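Local coordinates for protein probable dehydrogenase (Bordetella bronchiseptica, PDB 3MOI) that probably catalyses an NAD(P)-dependent oxidation or reduction of a still unidentified substrate, at residues Asn177-Pro180 with His181-Asp184; Ser238-Met241 with His242-Ala246; Leu304-Glu308 with His309-Arg313; Trp364-Asp367 with Thr368-Cys372. All coordinates share one frame; numbering follows the deposited sequence.

Interaction 1: Asn177-Pro180 with His181-Asp184; sequences NQLP and HQID
Pro-180 and Asp-184 stand one turn apart at the start of helix 179-190, joined by a backbone bond of 2.7 Å from Asp-184 N to Pro-180 O. A second bond of the same i to i+4 kind runs from Ile-183 N to Leu-179 O over 2.9 Å and is nearly straight, with 168° at the hydrogen; Gln-182 N adds a weak bond to that oxygen. The bond from His-181 N to Gln-178 O, 2.8 Å long and made from above the carbonyl plane, spans three residues at the start of the helix, where Gln-178 lies off helical backbone angles. Proline suits the first turn of a helix, where an N-H is generally not needed for i to i+4 bonds.

The side-chain contacts are mostly made with the carbonyls of the turn. Ile-183 lays CG1 against Leu-179 O at 3.3 Å. Leu-179 CD1 touches Gln-182 OE1 at 3.7 Å, while the amide nitrogen of Gln-182 bonds Val-229 O. His-181 sets CB 3.3 Å from Gln-178 O. Asp-184 carries CG beside its own backbone N (chi1 -70°), which brings CG and OD2 close to Pro-180 O; the two oxygens are both acceptors and do not bond, and OD1 is hydrogen-bonded to Thr-368 OG1.

His-181 also touches Lys-95 and Arg-124, consistent with a place at the cleft where this family binds cofactor and substrate. On one flank Leu-179, Gln-182 and Ile-183 lie against strand 225-231, and on another Pro-180 and Ile-183 pack on helix 362-381.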
loop_
_atom_site.group_PDB
_atom_site.type_symbol
_atom_site.label_atom_id
_atom_site.label_comp_id
_atom_site.label_asym_id
_atom_site.label_seq_id
_atom_site.Cartn_x
_atom_site.Cartn_y
_atom_site.Cartn_z
ATOM N N ASN A 177 3.798 -16.428 -10.413
ATOM C CA ASN A 177 4.754 -17.018 -9.439
ATOM C C ASN A 177 4.776 -16.268 -8.098
ATOM O O ASN A 177 5.431 -16.706 -7.138
ATOM C CB ASN A 177 6.129 -17.056 -10.104
ATOM C CG ASN A 177 6.106 -17.917 -11.375
ATOM O OD1 ASN A 177 5.983 -19.129 -11.295
ATOM N ND2 ASN A 177 6.176 -17.285 -12.555
ATOM N N GLN A 178 4.108 -15.112 -8.035
ATOM C CA GLN A 178 4.116 -14.305 -6.808
ATOM C C GLN A 178 2.700 -13.774 -6.427
ATOM O O GLN A 178 2.187 -13.974 -5.320
ATOM C CB GLN A 178 5.120 -13.185 -6.970
ATOM C CG GLN A 178 6.617 -13.640 -6.997
ATOM C CD GLN A 178 7.076 -14.129 -5.597
ATOM O OE1 GLN A 178 6.929 -15.309 -5.244
ATOM N NE2 GLN A 178 7.554 -13.208 -4.792
ATOM N N LEU A 179 2.048 -13.121 -7.355
ATOM C CA LEU A 179 0.743 -12.582 -7.093
ATOM C C LEU A 179 -0.232 -13.647 -6.504
ATOM O O LEU A 179 -1.049 -13.340 -5.647
ATOM C CB LEU A 179 0.211 -12.014 -8.399
ATOM C CG LEU A 179 0.306 -10.505 -8.600
ATOM C CD1 LEU A 179 1.501 -9.843 -7.905
ATOM C CD2 LEU A 179 0.175 -10.094 -10.083
ATOM N N PRO A 180 -0.132 -14.916 -6.943
ATOM C CA PRO A 180 -1.080 -15.849 -6.337
ATOM C C PRO A 180 -0.976 -15.909 -4.805
ATOM O O PRO A 180 -1.985 -16.111 -4.118
ATOM C CB PRO A 180 -0.774 -17.211 -7.022
ATOM C CG PRO A 180 -0.321 -16.828 -8.377
ATOM C CD PRO A 180 0.511 -15.484 -8.128
ATOM N N HIS A 181 0.203 -15.674 -4.257
ATOM C CA HIS A 181 0.328 -15.650 -2.797
ATOM C C HIS A 181 -0.519 -14.540 -2.160
ATOM O O HIS A 181 -1.177 -14.752 -1.137
ATOM C CB HIS A 181 1.790 -15.519 -2.389
ATOM C CG HIS A 181 2.642 -16.689 -2.757
ATOM N ND1 HIS A 181 2.297 -17.996 -2.447
ATOM C CD2 HIS A 181 3.872 -16.745 -3.325
ATOM C CE1 HIS A 181 3.239 -18.814 -2.886
ATOM N NE2 HIS A 181 4.224 -18.080 -3.397
ATOM N N GLN A 182 -0.590 -13.396 -2.796
ATOM C CA GLN A 182 -1.399 -12.336 -2.256
ATOM C C GLN A 182 -2.856 -12.620 -2.538
ATOM O O GLN A 182 -3.718 -12.438 -1.682
ATOM C CB GLN A 182 -0.974 -10.990 -2.858
ATOM C CG GLN A 182 0.424 -10.579 -2.438
ATOM C CD GLN A 182 0.957 -9.402 -3.128
ATOM O OE1 GLN A 182 0.893 -9.333 -4.319
ATOM N NE2 GLN A 182 1.536 -8.456 -2.388
ATOM N N ILE A 183 -3.155 -13.090 -3.741
ATOM C CA ILE A 183 -4.516 -13.279 -4.086
ATOM C C ILE A 183 -5.069 -14.330 -3.143
ATOM O O ILE A 183 -6.142 -14.162 -2.610
ATOM C CB ILE A 183 -4.672 -13.733 -5.536
ATOM C CG1 ILE A 183 -4.195 -12.656 -6.520
ATOM C CG2 ILE A 183 -6.140 -14.128 -5.868
ATOM C CD1 ILE A 183 -4.108 -13.196 -7.955
ATOM N N ASP A 184 -4.349 -15.427 -2.935
ATOM C CA ASP A 184 -4.893 -16.495 -2.098
ATOM C C ASP A 184 -5.058 -16.039 -0.670
ATOM O O ASP A 184 -5.993 -16.471 0.015
ATOM C CB ASP A 184 -4.006 -17.728 -2.103
ATOM C CG ASP A 184 -4.028 -18.466 -3.432
ATOM O OD1 ASP A 184 -5.035 -18.391 -4.167
ATOM O OD2 ASP A 184 -3.006 -19.095 -3.747
#

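Interaction 2: Ser238-Met241 with His242-Ala246; sequences SDEM and HFWLA
Glu-240 and Trp-244 form a local side-chain contact within a turn, in the long connection between strand 225-231 and helix 258-265. The indole lies over the backbone of the residue four places earlier: Glu-240 CA sits 3.9 Å from the centroid of the five-membered ring, 20° off the normal, a CH-pi contact over the face. Glu-240 CB is 3.5 Å from Trp-244 CZ2. With CG anti to the backbone N (chi1 -173°), the side chain runs alongside the ring, CG 3.8 Å from Trp-244 CZ2. A flat indole can lie along the 3-10 backbone and this aliphatic part of glutamate, while OE2 makes a salt bridge with Arg-313 of the second subunit.

Beneath the indole, Asp-239 O takes two N-H groups from opposite faces of its carbonyl plane, His-242 N and Trp-244 N, each at 2.9 Å. Asp-239 CG also lies 3.2 Å from Leu-245 O; OD2 is paired with Lys-252, and Leu-245 O accepts from His-299.

Phe-243 and Trp-244 both take left-handed backbone angles, and the Trp-244 bond spans five residues. Bonds from Met-241 N to Ser-238 O and from His-242 N to Asp-239 O are the i to i+3 pattern of a 3-10 turn.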
loop_
_atom_site.group_PDB
_atom_site.type_symbol
_atom_site.label_atom_id
_atom_site.label_comp_id
_atom_site.label_asym_id
_atom_site.label_seq_id
_atom_site.Cartn_x
_atom_site.Cartn_y
_atom_site.Cartn_z
ATOM N N SER A 238 10.869 -4.773 1.507
ATOM C CA SER A 238 9.789 -4.488 2.438
ATOM C C SER A 238 9.881 -5.287 3.722
ATOM O O SER A 238 9.101 -5.082 4.634
ATOM C CB SER A 238 8.388 -4.671 1.774
ATOM O OG SER A 238 8.324 -5.779 0.885
ATOM N N ASP A 239 10.840 -6.187 3.833
ATOM C CA ASP A 239 11.037 -6.817 5.126
ATOM C C ASP A 239 11.445 -5.752 6.179
ATOM O O ASP A 239 11.221 -5.927 7.385
ATOM C CB ASP A 239 12.028 -7.961 5.012
ATOM C CG ASP A 239 11.550 -9.104 4.049
ATOM O OD1 ASP A 239 10.319 -9.290 3.872
ATOM O OD2 ASP A 239 12.435 -9.816 3.510
ATOM N N GLU A 240 11.971 -4.605 5.727
ATOM C CA GLU A 240 12.141 -3.460 6.620
ATOM C C GLU A 240 10.849 -3.072 7.333
ATOM O O GLU A 240 10.883 -2.547 8.422
ATOM C CB GLU A 240 12.677 -2.253 5.871
ATOM C CG GLU A 240 13.021 -1.089 6.806
ATOM C CD GLU A 240 13.845 -0.007 6.132
ATOM O OE1 GLU A 240 14.360 -0.251 5.024
ATOM O OE2 GLU A 240 13.964 1.109 6.692
ATOM N N MET A 241 9.692 -3.287 6.711
ATOM C CA MET A 241 8.438 -2.879 7.337
ATOM C C MET A 241 7.803 -4.071 7.996
ATOM O O MET A 241 6.725 -3.970 8.567
ATOM C CB MET A 241 7.530 -2.178 6.327
ATOM C CG MET A 241 7.997 -0.714 5.949
ATOM S SD MET A 241 7.046 -0.096 4.552
ATOM C CE MET A 241 8.031 1.367 4.441
ATOM N N HIS A 242 8.504 -5.202 7.971
ATOM C CA HIS A 242 8.085 -6.387 8.703
ATOM C C HIS A 242 9.254 -6.935 9.561
ATOM O O HIS A 242 9.769 -8.034 9.328
ATOM C CB HIS A 242 7.580 -7.426 7.721
ATOM C CG HIS A 242 6.821 -8.532 8.370
ATOM N ND1 HIS A 242 5.531 -8.375 8.830
ATOM C CD2 HIS A 242 7.184 -9.798 8.683
ATOM C CE1 HIS A 242 5.129 -9.499 9.396
ATOM N NE2 HIS A 242 6.108 -10.381 9.306
ATOM N N PHE A 243 9.686 -6.132 10.532
ATOM C CA PHE A 243 10.636 -6.534 11.612
ATOM C C PHE A 243 11.934 -7.168 11.128
ATOM O O PHE A 243 12.621 -7.865 11.897
ATOM C CB PHE A 243 9.919 -7.467 12.577
ATOM C CG PHE A 243 8.511 -7.041 12.880
ATOM C CD1 PHE A 243 8.267 -6.060 13.835
ATOM C CD2 PHE A 243 7.428 -7.592 12.164
ATOM C CE1 PHE A 243 6.973 -5.648 14.119
ATOM C CE2 PHE A 243 6.108 -7.180 12.418
ATOM C CZ PHE A 243 5.889 -6.198 13.422
ATOM N N TRP A 244 12.286 -6.901 9.862
ATOM C CA TRP A 244 13.457 -7.518 9.217
ATOM C C TRP A 244 13.454 -9.048 9.396
ATOM O O TRP A 244 14.498 -9.636 9.671
ATOM C CB TRP A 244 14.782 -6.884 9.718
ATOM C CG TRP A 244 15.099 -5.569 9.122
ATOM C CD1 TRP A 244 15.123 -4.336 9.762
ATOM C CD2 TRP A 244 15.451 -5.311 7.762
ATOM N NE1 TRP A 244 15.453 -3.348 8.863
ATOM C CE2 TRP A 244 15.675 -3.924 7.638
ATOM C CE3 TRP A 244 15.598 -6.115 6.632
ATOM C CZ2 TRP A 244 16.008 -3.333 6.420
ATOM C CZ3 TRP A 244 15.950 -5.528 5.427
ATOM C CH2 TRP A 244 16.141 -4.146 5.329
ATOM N N LEU A 245 12.268 -9.670 9.264
ATOM C CA LEU A 245 12.120 -11.108 8.970
ATOM C C LEU A 245 12.065 -11.424 7.477
ATOM O O LEU A 245 11.339 -10.795 6.743
ATOM C CB LEU A 245 10.776 -11.626 9.455
ATOM C CG LEU A 245 10.369 -11.794 10.902
ATOM C CD1 LEU A 245 9.385 -12.938 10.872
ATOM C CD2 LEU A 245 11.560 -12.085 11.833
ATOM N N ALA A 246 12.737 -12.480 7.026
ATOM C CA ALA A 246 12.467 -12.976 5.669
ATOM C C ALA A 246 11.145 -13.695 5.599
ATOM O O ALA A 246 10.563 -14.095 6.603
ATOM C CB ALA A 246 13.578 -13.860 5.138
#

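Interaction 3: Leu304-Glu308 with His309-Arg313; sequences LVTCE and HADLR
Val-305 and Leu-312 exchange two backbone hydrogen bonds, Val-305 N to Leu-312 O and Leu-312 N to Val-305 O, both 2.9 Å long; the first is nearly straight and lies in the carbonyl plane. They form the antiparallel hydrogen-bonded pair of a beta hairpin. Nearer the turn Cys-307 N donates to Ala-310 O at 2.7 Å, and the return bond from Ala-310 N to Cys-307 O is weak. Between them Glu-308 and His-309 make a two-residue turn with backbone angles close to type I. Glu-308 holds its CB over the centre of the His-309 ring, 4.2 Å from the centroid, a CH-pi contact; its OE1 bonds Arg-144 N.

Alpha hydrogens fill in between the amides: Asp-311 CA lies 3.3 Å from Val-305 O and Leu-304 CA 3.4 Å from Leu-312 O, both as CA-H...O contacts. Side chains then divide between the faces. Val-305 CB meets Leu-312 CB at 3.8 Å, and Leu-312 CD2 reaches on to Cys-307 SG at the same separation, so branched and sulfur groups make one apolar patch. The other face carries Leu-304, Thr-306, Asp-311 and Arg-313, where Leu-304 CD2 lies beside Arg-313 CB. Polar groups suit this side because Asp-311 OD2 accepts from Phe-236 N of the second subunit, and Arg-313 bonds Met-241 O in its own chain.

Strand 302-307 is flanked by strand 145-153, and helix 128-139 covers Leu-312 on the apolar face, while Tyr-153 of the second subunit packs on Leu-304 and Thr-306.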
loop_
_atom_site.group_PDB
_atom_site.type_symbol
_atom_site.label_atom_id
_atom_site.label_comp_id
_atom_site.label_asym_id
_atom_site.label_seq_id
_atom_site.Cartn_x
_atom_site.Cartn_y
_atom_site.Cartn_z
ATOM N N LEU A 304 -2.160 -5.428 5.786
ATOM C CA LEU A 304 -2.897 -4.593 6.731
ATOM C C LEU A 304 -4.425 -4.653 6.535
ATOM O O LEU A 304 -4.957 -4.149 5.546
ATOM C CB LEU A 304 -2.414 -3.109 6.596
ATOM C CG LEU A 304 -0.947 -2.814 7.022
ATOM C CD1 LEU A 304 -0.240 -1.681 6.305
ATOM C CD2 LEU A 304 -0.920 -2.560 8.512
ATOM N N VAL A 305 -5.141 -5.241 7.482
ATOM C CA VAL A 305 -6.567 -5.514 7.264
ATOM C C VAL A 305 -7.310 -4.519 8.057
ATOM O O VAL A 305 -7.196 -4.538 9.256
ATOM C CB VAL A 305 -6.922 -6.898 7.783
ATOM C CG1 VAL A 305 -8.386 -7.209 7.600
ATOM C CG2 VAL A 305 -6.005 -7.891 7.148
ATOM N N THR A 306 -8.067 -3.633 7.448
ATOM C CA THR A 306 -8.683 -2.673 8.285
ATOM C C THR A 306 -10.169 -2.996 8.489
ATOM O O THR A 306 -10.992 -3.018 7.567
ATOM C CB THR A 306 -8.279 -1.160 7.910
ATOM O OG1 THR A 306 -9.405 -0.366 7.581
ATOM C CG2 THR A 306 -7.257 -1.073 6.926
ATOM N N CYS A 307 -10.492 -3.341 9.733
ATOM C CA CYS A 307 -11.853 -3.642 10.112
ATOM C C CYS A 307 -12.491 -2.514 10.901
ATOM O O CYS A 307 -11.836 -1.574 11.252
ATOM C CB CYS A 307 -11.891 -4.924 10.898
ATOM S SG CYS A 307 -10.821 -6.201 10.243
ATOM N N GLU A 308 -13.796 -2.621 11.133
ATOM C CA GLU A 308 -14.554 -1.648 11.915
ATOM C C GLU A 308 -13.882 -1.356 13.277
ATOM O O GLU A 308 -13.760 -0.224 13.665
ATOM C CB GLU A 308 -15.981 -2.156 12.198
ATOM C CG GLU A 308 -17.001 -2.022 11.068
ATOM C CD GLU A 308 -18.264 -2.955 11.215
ATOM O OE1 GLU A 308 -18.208 -4.101 11.786
ATOM O OE2 GLU A 308 -19.320 -2.498 10.705
ATOM N N HIS A 309 -13.452 -2.380 13.999
ATOM C CA HIS A 309 -12.972 -2.132 15.364
ATOM C C HIS A 309 -11.459 -2.328 15.524
ATOM O O HIS A 309 -10.943 -2.243 16.631
ATOM C CB HIS A 309 -13.811 -2.937 16.402
ATOM C CG HIS A 309 -15.274 -2.561 16.408
ATOM N ND1 HIS A 309 -16.288 -3.481 16.238
ATOM C CD2 HIS A 309 -15.878 -1.354 16.495
ATOM C CE1 HIS A 309 -17.453 -2.857 16.239
ATOM N NE2 HIS A 309 -17.229 -1.566 16.397
ATOM N N ALA A 310 -10.733 -2.458 14.418
ATOM C CA ALA A 310 -9.303 -2.683 14.503
ATOM C C ALA A 310 -8.635 -2.705 13.140
ATOM O O ALA A 310 -9.307 -2.972 12.152
ATOM C CB ALA A 310 -9.041 -4.028 15.201
ATOM N N ASP A 311 -7.331 -2.414 13.103
ATOM C CA ASP A 311 -6.486 -2.816 12.004
ATOM C C ASP A 311 -5.723 -4.038 12.463
ATOM O O ASP A 311 -5.347 -4.120 13.631
ATOM C CB ASP A 311 -5.511 -1.718 11.566
ATOM C CG ASP A 311 -6.237 -0.475 11.007
ATOM O OD1 ASP A 311 -7.400 -0.596 10.533
ATOM O OD2 ASP A 311 -5.671 0.639 11.109
ATOM N N LEU A 312 -5.509 -4.984 11.535
ATOM C CA LEU A 312 -4.822 -6.215 11.800
ATOM C C LEU A 312 -3.547 -6.242 10.971
ATOM O O LEU A 312 -3.554 -5.803 9.828
ATOM C CB LEU A 312 -5.703 -7.360 11.362
ATOM C CG LEU A 312 -6.830 -7.951 12.185
ATOM C CD1 LEU A 312 -7.347 -7.038 13.243
ATOM C CD2 LEU A 312 -7.968 -8.545 11.317
ATOM N N ARG A 313 -2.477 -6.817 11.522
ATOM C CA ARG A 313 -1.197 -6.921 10.826
ATOM C C ARG A 313 -0.407 -8.146 11.285
ATOM O O ARG A 313 -0.403 -8.477 12.463
ATOM C CB ARG A 313 -0.394 -5.690 11.165
ATOM C CG ARG A 313 1.019 -5.641 10.622
ATOM C CD ARG A 313 1.759 -4.483 11.276
ATOM N NE ARG A 313 3.127 -4.399 10.780
ATOM C CZ ARG A 313 4.107 -3.792 11.401
ATOM N NH1 ARG A 313 3.924 -3.208 12.592
ATOM N NH2 ARG A 313 5.285 -3.775 10.817
#

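Interaction 4: Trp364-Asp367 with Thr368-Cys372; sequences WGKD and TLEVC
Glu-370 reaches back toward Lys-366, one turn earlier on helix 362-381. Its CB rests 3.6 Å from Asp-367 O. With CG beside the backbone N (chi1 -71°), the chain heads toward the preceding turn, and CG comes 3.6 Å from Lys-366 O, the same oxygen that receives the amide of Glu-370. CD stays near Lys-366 O, 4.2 Å away, as the extended chain runs outward. At the tip, OE2 touches Lys-366 CE at 3.4 Å, where the two side chains cross. Lys-366 NZ is 4.2 Å from OE2, opposite charges near each other but beyond a salt bridge, and it pairs instead with Asp-105. OE2 itself is bridged to Arg-101, and OE1 to Arg-387.

This is the i to i+4 spacing of an alpha helix, built on four backbone bonds. Leu-369 N to Gly-365 O, at 2.8 Å, is nearly straight; Thr-368 N to Trp-364 O, Glu-370 N to Lys-366 O and Val-371 N to Asp-367 O are more bent. The acidic and basic residues suit the flank that faces helix 101-114 and the carboxy-terminal Arg-387, to which Asp-367 OD1 also makes a salt bridge, and the shared arginine probably offsets the nearby like charges of Asp-367 and Glu-370.

The flank facing helix 179-190 is different. Thr-368 crosses the Trp-364 indole obliquely, NE1 to OG1 4.1 Å, and both are turned to Asp-184, firmly by the hydroxyl and weakly by the indole nitrogen. Val-371 puts CG2 3.4 Å from Asp-367 O and packs on Ile-183 through CG1.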
loop_
_atom_site.group_PDB
_atom_site.type_symbol
_atom_site.label_atom_id
_atom_site.label_comp_id
_atom_site.label_asym_id
_atom_site.label_seq_id
_atom_site.Cartn_x
_atom_site.Cartn_y
_atom_site.Cartn_z
ATOM N N TRP A 364 -10.727 -23.595 -6.449
ATOM C CA TRP A 364 -10.185 -22.426 -5.864
ATOM C C TRP A 364 -8.985 -22.049 -6.675
ATOM O O TRP A 364 -8.770 -20.899 -6.975
ATOM C CB TRP A 364 -9.829 -22.743 -4.434
ATOM C CG TRP A 364 -8.875 -21.831 -3.752
ATOM C CD1 TRP A 364 -7.528 -21.716 -3.979
ATOM C CD2 TRP A 364 -9.152 -21.021 -2.622
ATOM N NE1 TRP A 364 -6.976 -20.785 -3.125
ATOM C CE2 TRP A 364 -7.957 -20.360 -2.271
ATOM C CE3 TRP A 364 -10.305 -20.762 -1.883
ATOM C CZ2 TRP A 364 -7.885 -19.510 -1.204
ATOM C CZ3 TRP A 364 -10.233 -19.920 -0.852
ATOM C CH2 TRP A 364 -9.044 -19.284 -0.514
ATOM N N GLY A 365 -8.184 -23.032 -7.024
ATOM C CA GLY A 365 -7.052 -22.849 -7.947
ATOM C C GLY A 365 -7.437 -22.210 -9.282
ATOM O O GLY A 365 -6.837 -21.168 -9.679
ATOM N N LYS A 366 -8.464 -22.766 -9.946
ATOM C CA LYS A 366 -8.888 -22.179 -11.240
ATOM C C LYS A 366 -9.255 -20.734 -11.033
ATOM O O LYS A 366 -8.858 -19.863 -11.824
ATOM C CB LYS A 366 -10.072 -22.906 -11.894
ATOM C CG LYS A 366 -10.539 -22.282 -13.218
ATOM C CD LYS A 366 -11.717 -23.032 -13.841
ATOM C CE LYS A 366 -11.997 -22.542 -15.274
ATOM N NZ LYS A 366 -13.200 -23.263 -15.878
ATOM N N ASP A 367 -9.985 -20.496 -9.962
ATOM C CA ASP A 367 -10.386 -19.174 -9.594
ATOM C C ASP A 367 -9.213 -18.219 -9.409
ATOM O O ASP A 367 -9.225 -17.092 -9.948
ATOM C CB ASP A 367 -11.297 -19.196 -8.375
ATOM C CG ASP A 367 -11.757 -17.801 -8.003
ATOM O OD1 ASP A 367 -12.851 -17.336 -8.498
ATOM O OD2 ASP A 367 -10.966 -17.151 -7.283
ATOM N N THR A 368 -8.144 -18.675 -8.765
ATOM C CA THR A 368 -6.958 -17.839 -8.667
ATOM C C THR A 368 -6.331 -17.649 -10.048
ATOM O O THR A 368 -5.854 -16.530 -10.434
ATOM C CB THR A 368 -5.983 -18.437 -7.685
ATOM O OG1 THR A 368 -6.570 -18.342 -6.392
ATOM C CG2 THR A 368 -4.612 -17.716 -7.698
ATOM N N LEU A 369 -6.314 -18.703 -10.842
ATOM C CA LEU A 369 -5.797 -18.523 -12.213
ATOM C C LEU A 369 -6.637 -17.429 -12.886
ATOM O O LEU A 369 -6.061 -16.520 -13.466
ATOM C CB LEU A 369 -5.809 -19.823 -12.979
ATOM C CG LEU A 369 -5.510 -19.823 -14.480
ATOM C CD1 LEU A 369 -4.095 -19.319 -14.846
ATOM C CD2 LEU A 369 -5.724 -21.199 -14.965
ATOM N N GLU A 370 -7.972 -17.403 -12.706
ATOM C CA GLU A 370 -8.762 -16.401 -13.458
ATOM C C GLU A 370 -8.466 -15.038 -12.980
ATOM O O GLU A 370 -8.468 -14.104 -13.756
ATOM C CB GLU A 370 -10.245 -16.640 -13.394
ATOM C CG GLU A 370 -10.657 -17.859 -14.195
ATOM C CD GLU A 370 -12.083 -18.309 -13.964
ATOM O OE1 GLU A 370 -12.802 -17.693 -13.151
ATOM O OE2 GLU A 370 -12.525 -19.284 -14.620
ATOM N N VAL A 371 -8.193 -14.901 -11.688
ATOM C CA VAL A 371 -7.861 -13.579 -11.177
ATOM C C VAL A 371 -6.519 -13.111 -11.765
ATOM O O VAL A 371 -6.404 -11.987 -12.210
ATOM C CB VAL A 371 -7.825 -13.565 -9.647
ATOM C CG1 VAL A 371 -7.241 -12.270 -9.149
ATOM C CG2 VAL A 371 -9.250 -13.843 -9.072
ATOM N N CYS A 372 -5.517 -13.976 -11.797
ATOM C CA CYS A 372 -4.306 -13.629 -12.545
ATOM C C CYS A 372 -4.597 -13.194 -13.996
ATOM O O CYS A 372 -4.055 -12.180 -14.466
ATOM C CB CYS A 372 -3.356 -14.814 -12.631
ATOM S SG CYS A 372 -2.698 -15.360 -11.032
#

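How the interactions relate
Interactions 1 and 4 belong to two helices packed together, with centres about 10 Å apart. Asp-184 OD1 takes a probable hydrogen bond from Thr-368 OG1 at 2.7 Å, and Ile-183 CD1 meets Val-371 CG1 at 3.5 Å. Interactions 2 and 3 form a second pair, joined by Arg-313 NH2 and Met-241 O, 2.7 Å apart; both also touch the second subunit, so they belong to the dimer interface. The pairs do not touch: interactions 1 and 2 come nearest, with closest atoms about 8 Å apart, and interactions 2 and 4 have centres about 28 Å apart. Interaction 1 may lie near the cleft expected between the two domains.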